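Local coordinates for protein CopN (Chlamydia pneumoniae, PDB 4NRH) that probably acts as a type III secretion gatekeeper, pairing with the chaperone Scc3 in a complex that directs translocator secretion, at residues D39-D44 with G80-A85; K246-V251 with D299-N304; R126-E131 with L143-D148; K235-K240 with S278-S283. All coordinates share one frame; numbering follows the deposited sequence.

Interaction 1. Residues D39-D44 with G80-A85; sequences DAIGDD and GKLKEA
Leu82, near the start of helix 80-97, projects into the bend that follows helix 31-40 and meets Ile41, Gly42 and Asp43 there. Most of the contact is between its isobutyl group and backbone carbonyls. Gly42 O stands 3.5 Å from Leu82 CG and 3.7 Å from Leu82 CD2, so the oxygen faces the branch point rather than a single methyl. Asp43 O approaches the same carbon, 3.8 Å from Leu82 CG. The two main chains come close here, with 5.3 Å between Asp43 CA and Leu82 CA. Leu82 has chi1 -143° and chi2 -144°, both off the staggered positions, so the exact placement of its methyls deserves caution.

The apolar part is a single side-chain pair that crosses at roughly a right angle: Ile41 CG2 lies 4.0 Å from Leu82 CD2. A chi1 of -57° sets that Ile41 methyl anti to its own nitrogen. The Asp43 side chain adds little, its OD1 coming only to 4.5 Å from Leu82 CD1. The contact thus fastens a loop to a helix within the HrpJ-like region. Helix 47-57 touches both segments, Leu53 packing on Ile41 while Pro47 and Ile50 meet Ala85 one turn along helix 80-97.

Interaction 2. Residues K246-V251 with D299-N304; sequences KVEREV and DAVNIN
The carboxylate of Glu248 is the flat group of this contact, and one of its faces receives a methyl of Val301. Val301 CG2 lies almost straight above that plane, 3.8 Å from Glu248 CD and 3.7 Å from Glu248 OE2. Beyond the other oxygen, Ala300 CB approaches obliquely, 4.3 Å from Glu248 OE1. The remaining touch is aliphatic, Glu248 CG to Val301 CG2 at 3.9 Å.

Torsions explain the reach. Glu248 holds CG anti to its nitrogen (chi1 179°) and stays extended beyond it, which carries the carboxylate across a backbone gap of 7.9 Å between Glu248 CA and Val301 CA. On the other side, Val301 has CG1 anti to its nitrogen (chi1 164°), leaving CG2 as the branch that meets the glutamate.

The polar end of Glu248 is engaged along its own helix, where OE2 forms a salt bridge with Arg252 NE; such a bond would tend to steady the carboxylate beneath the valine methyl. The total buried area is 91 Å², a modest surface contact. It joins helix 244-255 to the last turn of helix 284-301, which Asn302 leaves, while Val247 and Val251 turn to helix 259-272 and Val247 also meets Ile236 of helix 226-237.

Interaction 3. Residues R126-E131 with L143-D148; sequences RSLYLE and LSMLQD
Met145 gives up 58 Å² to this contact, more than any other residue in it, and its sulfur makes the closest approaches, to both Leu128 and Glu131. Those two residues stand three apart on helix 122-133 and therefore present their side chains on one flank of it. Met145 SD is 4.0 Å from Leu128 CD1, an apolar contact in which the side chains run at a slant to one another. The same sulfur lies close to straight above one face of the Glu131 carboxylate, 4.2 Å from Glu131 CD and 4.1 Å from Glu131 OE2. Seen from Met145 SD, Leu128 CD1 and Glu131 OE2 are about 94° apart, so the two partners come from distinct directions.

Met145 has CG anti to its nitrogen (chi1 -173°) and runs extended as far as the sulfur, then bends at chi3 (-50°). Leu128 buries 42 Å² and Glu131 31 Å². Glu131 points extended in the opposing direction, and its OE1 forms a salt bridge with Arg149 NH1, consistent with a carboxylate held in place beside the sulfur.

Helices 122-133 and 139-149 follow one another in the chain, and this contact joins them at a CA separation of 9.3 Å (Leu128 to Leu146). Around it, Leu128 packs on Tyr150 and on Val158 of helix 152-172, Met145 on His137, and Leu146 on Met155 and on Leu192 of helix 179-215.

Interaction 4. Residues K235-K240 with S278-S283; sequences KIINDK and SRLFSS
Ile237 and Phe281 form the apolar centre of a helix-to-loop contact in the third helical domain, joining the last turn of helix 226-237 to a 3-10 turn at 278-280 and the residue after it. The side chains cross at about a right angle. Ile237 CD1 reaches the far end of the ring, 3.7 Å from Phe281 CZ, and Ile237 CG1 follows at 3.9 Å from Phe281 CE2. Leu280 adds a looser touch, its CD1 4.4 Å from Ile237 CD1. With chi1 at -74°, Ile237 places CG2 anti to its nitrogen, and that branch takes a separate partner, Leu280 O at 3.7 Å from Ile237 CG2. Ser278 O lies in the ring plane of Phe281, at its edge, and Tyr49 of the chaperone chain packs on Phe281.

Among polar interactions, Lys240 NZ, in a poorly ordered side chain, donates to Asn238 O at 3.0 Å from 41° above the carbonyl plane. Arg279 forms a salt bridge with Asp29 of the chaperone chain, so one short loop packs on helix 226-237 and also meets the chaperone.

Leaving the contact, the chain enters helix 284-301 through an N-cap, where Ser283 OG accepts a hydrogen bond from Lys286 N.

From the N terminus, interaction 1 closes first, returning helix 80-97 to the end of helix 31-40. Interaction 3 follows within the HrpJ-like region and closes a short loop between consecutive helices near the chain's centre; its centre lies about 40 Å from that of interaction 1. Interactions 4 and 2 come last and cross: interaction 4 ties helix 226-237 to the loop before helix 284-301, and interaction 2, opening before that closes, ties helix 244-255 to the end of helix 284-301. They also touch, through a salt bridge of 2.9 Å between Lys246 NZ and Asp239 OD2. Interactions 1 and 2 lie on opposite sides of the chain's centre, their centres about 78 Å apart, reflecting an elongated protein.

Interaction 1. Residues D39-D44 with G80-A85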
loop_
_atom_site.group_PDB
_atom_site.type_symbol
_atom_site.label_atom_id
_atom_site.label_comp_id
_atom_site.label_asym_id
_atom_site.label_seq_id
_atom_site.Cartn_x
_atom_site.Cartn_y
_atom_site.Cartn_z
ATOM N N ASP A 39 19.671 -44.645 0.313
ATOM C CA ASP A 39 20.026 -46.031 0.602
ATOM C C ASP A 39 18.966 -47.017 0.115
ATOM O O ASP A 39 19.242 -48.206 -0.040
ATOM C CB ASP A 39 20.254 -46.216 2.105
ATOM C CG ASP A 39 21.448 -45.431 2.614
ATOM O OD1 ASP A 39 22.293 -45.025 1.789
ATOM O OD2 ASP A 39 21.538 -45.216 3.842
ATOM N N ALA A 40 17.757 -46.520 -0.123
ATOM C CA ALA A 40 16.657 -47.365 -0.575
ATOM C C ALA A 40 16.675 -47.545 -2.090
ATOM O O ALA A 40 15.990 -48.415 -2.629
ATOM C CB ALA A 40 15.325 -46.784 -0.129
ATOM N N ILE A 41 17.463 -46.721 -2.772
ATOM C CA ILE A 41 17.529 -46.754 -4.228
ATOM C C ILE A 41 18.775 -47.495 -4.703
ATOM O O ILE A 41 19.900 -47.066 -4.448
ATOM C CB ILE A 41 17.523 -45.333 -4.824
ATOM C CG1 ILE A 41 16.278 -44.573 -4.367
ATOM C CG2 ILE A 41 17.585 -45.387 -6.341
ATOM C CD1 ILE A 41 16.340 -43.089 -4.635
ATOM N N GLY A 42 18.565 -48.612 -5.392
ATOM C CA GLY A 42 19.660 -49.427 -5.887
ATOM C C GLY A 42 20.276 -48.899 -7.167
ATOM O O GLY A 42 19.693 -48.055 -7.848
ATOM N N ASP A 43 21.468 -49.396 -7.487
ATOM C CA ASP A 43 22.202 -48.979 -8.678
ATOM C C ASP A 43 21.427 -49.253 -9.964
ATOM O O ASP A 43 21.597 -48.555 -10.963
ATOM C CB ASP A 43 23.559 -49.687 -8.738
ATOM C CG ASP A 43 24.503 -49.229 -7.644
ATOM O OD1 ASP A 43 24.194 -48.223 -6.973
ATOM O OD2 ASP A 43 25.554 -49.875 -7.456
ATOM N N ASP A 44 20.578 -50.275 -9.931
ATOM C CA ASP A 44 19.859 -50.719 -11.118
ATOM C C ASP A 44 18.423 -50.202 -11.152
ATOM O O ASP A 44 17.588 -50.716 -11.895
ATOM C CB ASP A 44 19.865 -52.247 -11.195
ATOM C CG ASP A 44 19.244 -52.895 -9.971
ATOM O OD1 ASP A 44 19.129 -52.217 -8.927
ATOM O OD2 ASP A 44 18.870 -54.084 -10.052
ATOM N N GLY A 80 27.219 -44.407 -12.483
ATOM C CA GLY A 80 26.876 -43.581 -13.626
ATOM C C GLY A 80 25.475 -43.842 -14.146
ATOM O O GLY A 80 24.732 -42.908 -14.449
ATOM N N LYS A 81 25.124 -45.120 -14.254
ATOM C CA LYS A 81 23.813 -45.525 -14.750
ATOM C C LYS A 81 22.693 -44.987 -13.862
ATOM O O LYS A 81 21.661 -44.534 -14.357
ATOM C CB LYS A 81 23.729 -47.050 -14.839
ATOM C CG LYS A 81 24.670 -47.661 -15.870
ATOM C CD LYS A 81 24.263 -47.325 -17.296
ATOM C CE LYS A 81 23.081 -48.164 -17.752
ATOM N NZ LYS A 81 22.853 -48.035 -19.217
ATOM N N LEU A 82 22.903 -45.048 -12.550
ATOM C CA LEU A 82 21.935 -44.534 -11.588
ATOM C C LEU A 82 21.745 -43.029 -11.756
ATOM O O LEU A 82 20.617 -42.534 -11.749
ATOM C CB LEU A 82 22.376 -44.847 -10.156
ATOM C CG LEU A 82 21.311 -45.201 -9.108
ATOM C CD1 LEU A 82 21.688 -44.624 -7.749
ATOM C CD2 LEU A 82 19.909 -44.760 -9.517
ATOM N N LYS A 83 22.854 -42.307 -11.898
ATOM C CA LYS A 83 22.810 -40.855 -12.038
ATOM C C LYS A 83 21.998 -40.441 -13.259
ATOM O O LYS A 83 21.217 -39.492 -13.199
ATOM C CB LYS A 83 24.223 -40.273 -12.126
ATOM C CG LYS A 83 24.250 -38.760 -12.297
ATOM C CD LYS A 83 25.528 -38.150 -11.747
ATOM C CE LYS A 83 25.509 -36.635 -11.880
ATOM N NZ LYS A 83 25.951 -35.962 -10.628
ATOM N N GLU A 84 22.180 -41.159 -14.362
ATOM C CA GLU A 84 21.409 -40.909 -15.573
ATOM C C GLU A 84 19.922 -41.130 -15.314
ATOM O O GLU A 84 19.080 -40.346 -15.755
ATOM C CB GLU A 84 21.886 -41.806 -16.718
ATOM C CG GLU A 84 21.094 -41.632 -18.004
ATOM C CD GLU A 84 21.471 -42.642 -19.069
ATOM O OE1 GLU A 84 22.270 -43.555 -18.772
ATOM O OE2 GLU A 84 20.963 -42.524 -20.205
ATOM N N ALA A 85 19.608 -42.204 -14.596
ATOM C CA ALA A 85 18.228 -42.531 -14.263
ATOM C C ALA A 85 17.616 -41.481 -13.338
ATOM O O ALA A 85 16.437 -41.148 -13.456
ATOM C CB ALA A 85 18.150 -43.910 -13.625
#

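Interaction 2. Residues K246-V251 with D299-N304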
loop_
_atom_site.group_PDB
_atom_site.type_symbol
_atom_site.label_atom_id
_atom_site.label_comp_id
_atom_site.label_asym_id
_atom_site.label_seq_id
_atom_site.Cartn_x
_atom_site.Cartn_y
_atom_site.Cartn_z
ATOM N N LYS A 246 -26.084 10.518 4.350
ATOM C CA LYS A 246 -25.744 9.135 4.024
ATOM C C LYS A 246 -24.875 8.503 5.106
ATOM O O LYS A 246 -25.045 7.332 5.446
ATOM C CB LYS A 246 -25.034 9.063 2.671
ATOM C CG LYS A 246 -25.960 9.241 1.478
ATOM C CD LYS A 246 -25.232 8.983 0.170
ATOM C CE LYS A 246 -24.168 10.037 -0.085
ATOM N NZ LYS A 246 -23.490 9.839 -1.397
ATOM N N VAL A 247 -23.939 9.281 5.639
ATOM C CA VAL A 247 -23.064 8.810 6.705
ATOM C C VAL A 247 -23.867 8.532 7.973
ATOM O O VAL A 247 -23.670 7.510 8.633
ATOM C CB VAL A 247 -21.947 9.828 7.009
ATOM C CG1 VAL A 247 -21.184 9.428 8.262
ATOM C CG2 VAL A 247 -21.003 9.945 5.822
ATOM N N GLU A 248 -24.780 9.441 8.305
ATOM C CA GLU A 248 -25.622 9.285 9.487
ATOM C C GLU A 248 -26.533 8.069 9.358
ATOM O O GLU A 248 -26.708 7.312 10.314
ATOM C CB GLU A 248 -26.460 10.545 9.724
ATOM C CG GLU A 248 -27.386 10.448 10.927
ATOM C CD GLU A 248 -28.257 11.677 11.097
ATOM O OE1 GLU A 248 -28.072 12.650 10.337
ATOM O OE2 GLU A 248 -29.132 11.668 11.989
ATOM N N ARG A 249 -27.106 7.889 8.173
ATOM C CA ARG A 249 -28.000 6.766 7.912
ATOM C C ARG A 249 -27.272 5.432 8.040
ATOM O O ARG A 249 -27.817 4.467 8.575
ATOM C CB ARG A 249 -28.620 6.883 6.518
ATOM C CG ARG A 249 -29.722 5.871 6.249
ATOM C CD ARG A 249 -30.311 6.044 4.859
ATOM N NE ARG A 249 -29.339 5.728 3.816
ATOM C CZ ARG A 249 -29.640 5.587 2.529
ATOM N NH1 ARG A 249 -30.893 5.732 2.119
ATOM N NH2 ARG A 249 -28.688 5.299 1.651
ATOM N N GLU A 250 -26.041 5.387 7.540
ATOM C CA GLU A 250 -25.231 4.176 7.592
ATOM C C GLU A 250 -24.923 3.789 9.036
ATOM O O GLU A 250 -24.966 2.613 9.399
ATOM C CB GLU A 250 -23.931 4.366 6.807
ATOM C CG GLU A 250 -22.997 3.165 6.841
ATOM C CD GLU A 250 -23.598 1.935 6.185
ATOM O OE1 GLU A 250 -24.444 2.093 5.278
ATOM O OE2 GLU A 250 -23.228 0.809 6.578
ATOM N N VAL A 251 -24.612 4.791 9.853
ATOM C CA VAL A 251 -24.328 4.572 11.266
ATOM C C VAL A 251 -25.574 4.104 12.018
ATOM O O VAL A 251 -25.501 3.204 12.856
ATOM C CB VAL A 251 -23.776 5.854 11.927
ATOM C CG1 VAL A 251 -23.712 5.701 13.438
ATOM C CG2 VAL A 251 -22.401 6.183 11.367
ATOM N N ASP A 299 -22.762 17.035 14.230
ATOM C CA ASP A 299 -23.488 18.245 14.597
ATOM C C ASP A 299 -24.997 18.062 14.452
ATOM O O ASP A 299 -25.765 18.459 15.329
ATOM C CB ASP A 299 -23.016 19.427 13.747
ATOM C CG ASP A 299 -21.577 19.811 14.033
ATOM O OD1 ASP A 299 -21.102 19.545 15.159
ATOM O OD2 ASP A 299 -20.921 20.380 13.135
ATOM N N ALA A 300 -25.412 17.467 13.338
ATOM C CA ALA A 300 -26.824 17.213 13.067
ATOM C C ALA A 300 -27.447 16.288 14.110
ATOM O O ALA A 300 -28.595 16.476 14.514
ATOM C CB ALA A 300 -26.996 16.627 11.673
ATOM N N VAL A 301 -26.682 15.289 14.537
ATOM C CA VAL A 301 -27.166 14.280 15.476
ATOM C C VAL A 301 -27.376 14.836 16.887
ATOM O O VAL A 301 -28.354 14.496 17.555
ATOM C CB VAL A 301 -26.196 13.072 15.537
ATOM C CG1 VAL A 301 -26.467 12.207 16.759
ATOM C CG2 VAL A 301 -26.300 12.246 14.265
ATOM N N ASN A 302 -26.485 15.721 17.322
ATOM C CA ASN A 302 -26.531 16.220 18.693
ATOM C C ASN A 302 -27.506 17.379 18.883
ATOM O O ASN A 302 -27.859 18.078 17.934
ATOM C CB ASN A 302 -25.134 16.648 19.144
ATOM C CG ASN A 302 -24.232 15.467 19.448
ATOM O OD1 ASN A 302 -24.358 14.828 20.494
ATOM N ND2 ASN A 302 -23.318 15.169 18.532
ATOM N N ILE A 303 -27.934 17.564 20.128
ATOM C CA ILE A 303 -28.968 18.535 20.469
ATOM C C ILE A 303 -28.439 19.965 20.482
ATOM O O ILE A 303 -27.641 20.335 21.343
ATOM C CB ILE A 303 -29.585 18.221 21.845
ATOM C CG1 ILE A 303 -29.770 16.712 22.015
ATOM C CG2 ILE A 303 -30.900 18.965 22.021
ATOM C CD1 ILE A 303 -30.236 16.304 23.395
ATOM N N ASN A 304 -28.894 20.768 19.524
ATOM C CA ASN A 304 -28.481 22.163 19.430
ATOM C C ASN A 304 -29.598 23.116 19.840
ATOM O O ASN A 304 -29.976 23.180 21.010
ATOM C CB ASN A 304 -28.015 22.486 18.009
ATOM C CG ASN A 304 -26.820 21.654 17.583
ATOM O OD1 ASN A 304 -26.517 20.626 18.189
ATOM N ND2 ASN A 304 -26.136 22.095 16.534
#

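Interaction 3. Residues R126-E131 with L143-D148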
loop_
_atom_site.group_PDB
_atom_site.type_symbol
_atom_site.label_atom_id
_atom_site.label_comp_id
_atom_site.label_asym_id
_atom_site.label_seq_id
_atom_site.Cartn_x
_atom_site.Cartn_y
_atom_site.Cartn_z
ATOM N N ARG A 126 2.538 -22.385 1.448
ATOM C CA ARG A 126 2.941 -22.574 0.056
ATOM C C ARG A 126 1.735 -22.879 -0.822
ATOM O O ARG A 126 1.656 -22.428 -1.965
ATOM C CB ARG A 126 3.976 -23.693 -0.069
ATOM C CG ARG A 126 5.311 -23.374 0.572
ATOM C CD ARG A 126 6.383 -24.377 0.176
ATOM N NE ARG A 126 6.086 -25.738 0.617
ATOM C CZ ARG A 126 6.428 -26.229 1.804
ATOM N NH1 ARG A 126 7.071 -25.466 2.677
ATOM N NH2 ARG A 126 6.123 -27.481 2.120
ATOM N N SER A 127 0.799 -23.652 -0.283
ATOM C CA SER A 127 -0.444 -23.945 -0.984
ATOM C C SER A 127 -1.242 -22.664 -1.222
ATOM O O SER A 127 -1.773 -22.447 -2.311
ATOM C CB SER A 127 -1.280 -24.954 -0.196
ATOM O OG SER A 127 -2.508 -25.220 -0.851
ATOM N N LEU A 128 -1.323 -21.823 -0.194
ATOM C CA LEU A 128 -1.993 -20.532 -0.311
ATOM C C LEU A 128 -1.331 -19.630 -1.349
ATOM O O LEU A 128 -2.011 -19.044 -2.192
ATOM C CB LEU A 128 -2.027 -19.818 1.040
ATOM C CG LEU A 128 -2.603 -18.402 0.980
ATOM C CD1 LEU A 128 -4.110 -18.444 0.767
ATOM C CD2 LEU A 128 -2.254 -17.620 2.231
ATOM N N TYR A 129 -0.007 -19.514 -1.278
ATOM C CA TYR A 129 0.742 -18.700 -2.230
ATOM C C TYR A 129 0.479 -19.142 -3.665
ATOM O O TYR A 129 0.253 -18.314 -4.549
ATOM C CB TYR A 129 2.244 -18.753 -1.939
ATOM C CG TYR A 129 3.061 -17.916 -2.899
ATOM C CD1 TYR A 129 3.202 -16.549 -2.710
ATOM C CD2 TYR A 129 3.678 -18.492 -4.003
ATOM C CE1 TYR A 129 3.938 -15.779 -3.588
ATOM C CE2 TYR A 129 4.418 -17.731 -4.887
ATOM C CZ TYR A 129 4.544 -16.374 -4.675
ATOM O OH TYR A 129 5.279 -15.610 -5.551
ATOM N N LEU A 130 0.521 -20.452 -3.889
ATOM C CA LEU A 130 0.261 -21.018 -5.207
ATOM C C LEU A 130 -1.149 -20.680 -5.685
ATOM O O LEU A 130 -1.354 -20.362 -6.854
ATOM C CB LEU A 130 0.469 -22.535 -5.190
ATOM C CG LEU A 130 1.783 -23.036 -5.795
ATOM C CD1 LEU A 130 2.968 -22.244 -5.261
ATOM C CD2 LEU A 130 1.967 -24.522 -5.531
ATOM N N GLU A 131 -2.117 -20.760 -4.777
ATOM C CA GLU A 131 -3.500 -20.427 -5.105
ATOM C C GLU A 131 -3.673 -18.941 -5.416
ATOM O O GLU A 131 -4.340 -18.575 -6.383
ATOM C CB GLU A 131 -4.436 -20.829 -3.963
ATOM C CG GLU A 131 -5.890 -20.454 -4.204
ATOM C CD GLU A 131 -6.803 -20.866 -3.066
ATOM O OE1 GLU A 131 -6.301 -21.433 -2.071
ATOM O OE2 GLU A 131 -8.024 -20.621 -3.165
ATOM N N LEU A 143 -9.275 -10.779 0.385
ATOM C CA LEU A 143 -9.849 -10.637 1.719
ATOM C C LEU A 143 -10.789 -11.790 2.054
ATOM O O LEU A 143 -10.658 -12.420 3.104
ATOM C CB LEU A 143 -10.596 -9.307 1.846
ATOM C CG LEU A 143 -11.254 -9.057 3.205
ATOM C CD1 LEU A 143 -10.202 -8.924 4.297
ATOM C CD2 LEU A 143 -12.148 -7.827 3.160
ATOM N N SER A 144 -11.734 -12.058 1.156
ATOM C CA SER A 144 -12.681 -13.156 1.325
ATOM C C SER A 144 -11.955 -14.486 1.485
ATOM O O SER A 144 -12.375 -15.349 2.256
ATOM C CB SER A 144 -13.643 -13.224 0.139
ATOM O OG SER A 144 -14.259 -11.970 -0.090
ATOM N N MET A 145 -10.866 -14.642 0.740
ATOM C CA MET A 145 -10.052 -15.850 0.791
ATOM C C MET A 145 -9.441 -16.046 2.176
ATOM O O MET A 145 -9.504 -17.134 2.746
ATOM C CB MET A 145 -8.955 -15.793 -0.273
ATOM C CG MET A 145 -8.159 -17.075 -0.426
ATOM S SD MET A 145 -6.869 -16.924 -1.675
ATOM C CE MET A 145 -7.809 -16.264 -3.048
ATOM N N LEU A 146 -8.844 -14.984 2.709
ATOM C CA LEU A 146 -8.188 -15.035 4.013
ATOM C C LEU A 146 -9.185 -15.120 5.169
ATOM O O LEU A 146 -8.872 -15.668 6.225
ATOM C CB LEU A 146 -7.287 -13.812 4.205
ATOM C CG LEU A 146 -5.824 -13.886 3.757
ATOM C CD1 LEU A 146 -5.697 -14.193 2.273
ATOM C CD2 LEU A 146 -5.103 -12.589 4.099
ATOM N N GLN A 147 -10.377 -14.568 4.965
ATOM C CA GLN A 147 -11.358 -14.427 6.039
ATOM C C GLN A 147 -11.842 -15.762 6.601
ATOM O O GLN A 147 -12.149 -15.865 7.790
ATOM C CB GLN A 147 -12.557 -13.610 5.550
ATOM C CG GLN A 147 -12.391 -12.108 5.735
ATOM C CD GLN A 147 -13.636 -11.332 5.356
ATOM O OE1 GLN A 147 -14.384 -11.733 4.464
ATOM N NE2 GLN A 147 -13.866 -10.213 6.034
ATOM N N ASP A 148 -11.911 -16.779 5.749
ATOM C CA ASP A 148 -12.367 -18.098 6.177
ATOM C C ASP A 148 -11.249 -18.911 6.820
ATOM O O ASP A 148 -11.506 -19.789 7.644
ATOM C CB ASP A 148 -12.948 -18.873 4.991
ATOM C CG ASP A 148 -14.052 -18.114 4.285
ATOM O OD1 ASP A 148 -14.820 -17.404 4.969
ATOM O OD2 ASP A 148 -14.155 -18.233 3.046
#

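Interaction 4. Residues K235-K240 with S278-S283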
loop_
_atom_site.group_PDB
_atom_site.type_symbol
_atom_site.label_atom_id
_atom_site.label_comp_id
_atom_site.label_asym_id
_atom_site.label_seq_id
_atom_site.Cartn_x
_atom_site.Cartn_y
_atom_site.Cartn_z
ATOM N N LYS A 235 -17.601 0.963 3.219
ATOM C CA LYS A 235 -18.741 1.339 2.388
ATOM C C LYS A 235 -18.825 2.854 2.267
ATOM O O LYS A 235 -19.097 3.394 1.194
ATOM C CB LYS A 235 -20.041 0.785 2.972
ATOM C CG LYS A 235 -21.262 0.992 2.090
ATOM C CD LYS A 235 -22.466 0.239 2.633
ATOM C CE LYS A 235 -23.721 0.546 1.832
ATOM N NZ LYS A 235 -24.917 -0.148 2.390
ATOM N N ILE A 236 -18.587 3.533 3.384
ATOM C CA ILE A 236 -18.612 4.989 3.428
ATOM C C ILE A 236 -17.413 5.588 2.688
ATOM O O ILE A 236 -17.558 6.560 1.945
ATOM C CB ILE A 236 -18.643 5.492 4.884
ATOM C CG1 ILE A 236 -19.963 5.097 5.549
ATOM C CG2 ILE A 236 -18.477 6.990 4.939
ATOM C CD1 ILE A 236 -20.096 5.576 6.977
ATOM N N ILE A 237 -16.235 5.002 2.890
ATOM C CA ILE A 237 -15.029 5.452 2.198
ATOM C C ILE A 237 -15.161 5.278 0.686
ATOM O O ILE A 237 -14.759 6.147 -0.089
ATOM C CB ILE A 237 -13.778 4.691 2.691
ATOM C CG1 ILE A 237 -13.373 5.172 4.084
ATOM C CG2 ILE A 237 -12.612 4.874 1.732
ATOM C CD1 ILE A 237 -12.083 4.559 4.576
ATOM N N ASN A 238 -15.756 4.163 0.274
ATOM C CA ASN A 238 -15.911 3.854 -1.143
ATOM C C ASN A 238 -17.071 4.610 -1.785
ATOM O O ASN A 238 -17.378 4.410 -2.963
ATOM C CB ASN A 238 -16.093 2.347 -1.340
ATOM C CG ASN A 238 -14.779 1.590 -1.288
ATOM O OD1 ASN A 238 -14.162 1.322 -2.319
ATOM N ND2 ASN A 238 -14.343 1.243 -0.083
ATOM N N ASP A 239 -17.714 5.477 -1.009
ATOM C CA ASP A 239 -18.732 6.373 -1.545
ATOM C C ASP A 239 -18.041 7.647 -2.027
ATOM O O ASP A 239 -17.549 8.440 -1.226
ATOM C CB ASP A 239 -19.792 6.688 -0.485
ATOM C CG ASP A 239 -20.980 7.457 -1.044
ATOM O OD1 ASP A 239 -20.899 7.975 -2.176
ATOM O OD2 ASP A 239 -22.009 7.538 -0.340
ATOM N N LYS A 240 -18.008 7.832 -3.342
ATOM C CA LYS A 240 -17.228 8.909 -3.944
ATOM C C LYS A 240 -17.890 10.282 -3.813
ATOM O O LYS A 240 -17.270 11.303 -4.106
ATOM C CB LYS A 240 -16.969 8.593 -5.419
ATOM C CG LYS A 240 -16.414 7.195 -5.658
ATOM C CD LYS A 240 -15.133 6.958 -4.873
ATOM C CE LYS A 240 -14.446 5.673 -5.305
ATOM N NZ LYS A 240 -15.310 4.477 -5.103
ATOM N N SER A 278 -3.232 5.384 4.768
ATOM C CA SER A 278 -3.474 6.438 3.790
ATOM C C SER A 278 -3.849 5.850 2.433
ATOM O O SER A 278 -4.512 6.499 1.623
ATOM C CB SER A 278 -2.241 7.331 3.650
ATOM O OG SER A 278 -1.186 6.654 2.989
ATOM N N ARG A 279 -3.415 4.617 2.194
ATOM C CA ARG A 279 -3.672 3.922 0.937
ATOM C C ARG A 279 -5.160 3.627 0.737
ATOM O O ARG A 279 -5.609 3.394 -0.384
ATOM C CB ARG A 279 -2.861 2.625 0.885
ATOM C CG ARG A 279 -2.755 2.002 -0.493
ATOM C CD ARG A 279 -1.884 0.759 -0.458
ATOM N NE ARG A 279 -1.836 0.088 -1.753
ATOM C CZ ARG A 279 -0.969 0.385 -2.713
ATOM N NH1 ARG A 279 -0.074 1.346 -2.527
ATOM N NH2 ARG A 279 -0.996 -0.279 -3.861
ATOM N N LEU A 280 -5.917 3.639 1.830
ATOM C CA LEU A 280 -7.362 3.423 1.784
ATOM C C LEU A 280 -8.091 4.464 0.939
ATOM O O LEU A 280 -9.180 4.205 0.427
ATOM C CB LEU A 280 -7.943 3.434 3.198
ATOM C CG LEU A 280 -7.675 2.220 4.081
ATOM C CD1 LEU A 280 -8.362 2.409 5.416
ATOM C CD2 LEU A 280 -8.159 0.953 3.398
ATOM N N PHE A 281 -7.488 5.640 0.797
ATOM C CA PHE A 281 -8.134 6.746 0.100
ATOM C C PHE A 281 -7.477 7.013 -1.252
ATOM O O PHE A 281 -6.274 7.254 -1.334
ATOM C CB PHE A 281 -8.101 8.007 0.969
ATOM C CG PHE A 281 -8.679 7.805 2.345
ATOM C CD1 PHE A 281 -7.884 7.352 3.386
ATOM C CD2 PHE A 281 -10.018 8.058 2.593
ATOM C CE1 PHE A 281 -8.412 7.160 4.650
ATOM C CE2 PHE A 281 -10.551 7.869 3.854
ATOM C CZ PHE A 281 -9.747 7.418 4.883
ATOM N N SER A 282 -8.282 6.964 -2.309
ATOM C CA SER A 282 -7.787 7.149 -3.669
ATOM C C SER A 282 -7.538 8.616 -4.009
ATOM O O SER A 282 -6.907 8.923 -5.020
ATOM C CB SER A 282 -8.773 6.548 -4.673
ATOM O OG SER A 282 -10.067 7.099 -4.501
ATOM N N SER A 283 -8.036 9.517 -3.170
ATOM C CA SER A 283 -7.785 10.941 -3.359
ATOM C C SER A 283 -7.816 11.709 -2.043
ATOM O O SER A 283 -8.596 11.392 -1.145
ATOM C CB SER A 283 -8.806 11.535 -4.331
ATOM O OG SER A 283 -10.006 11.878 -3.662
#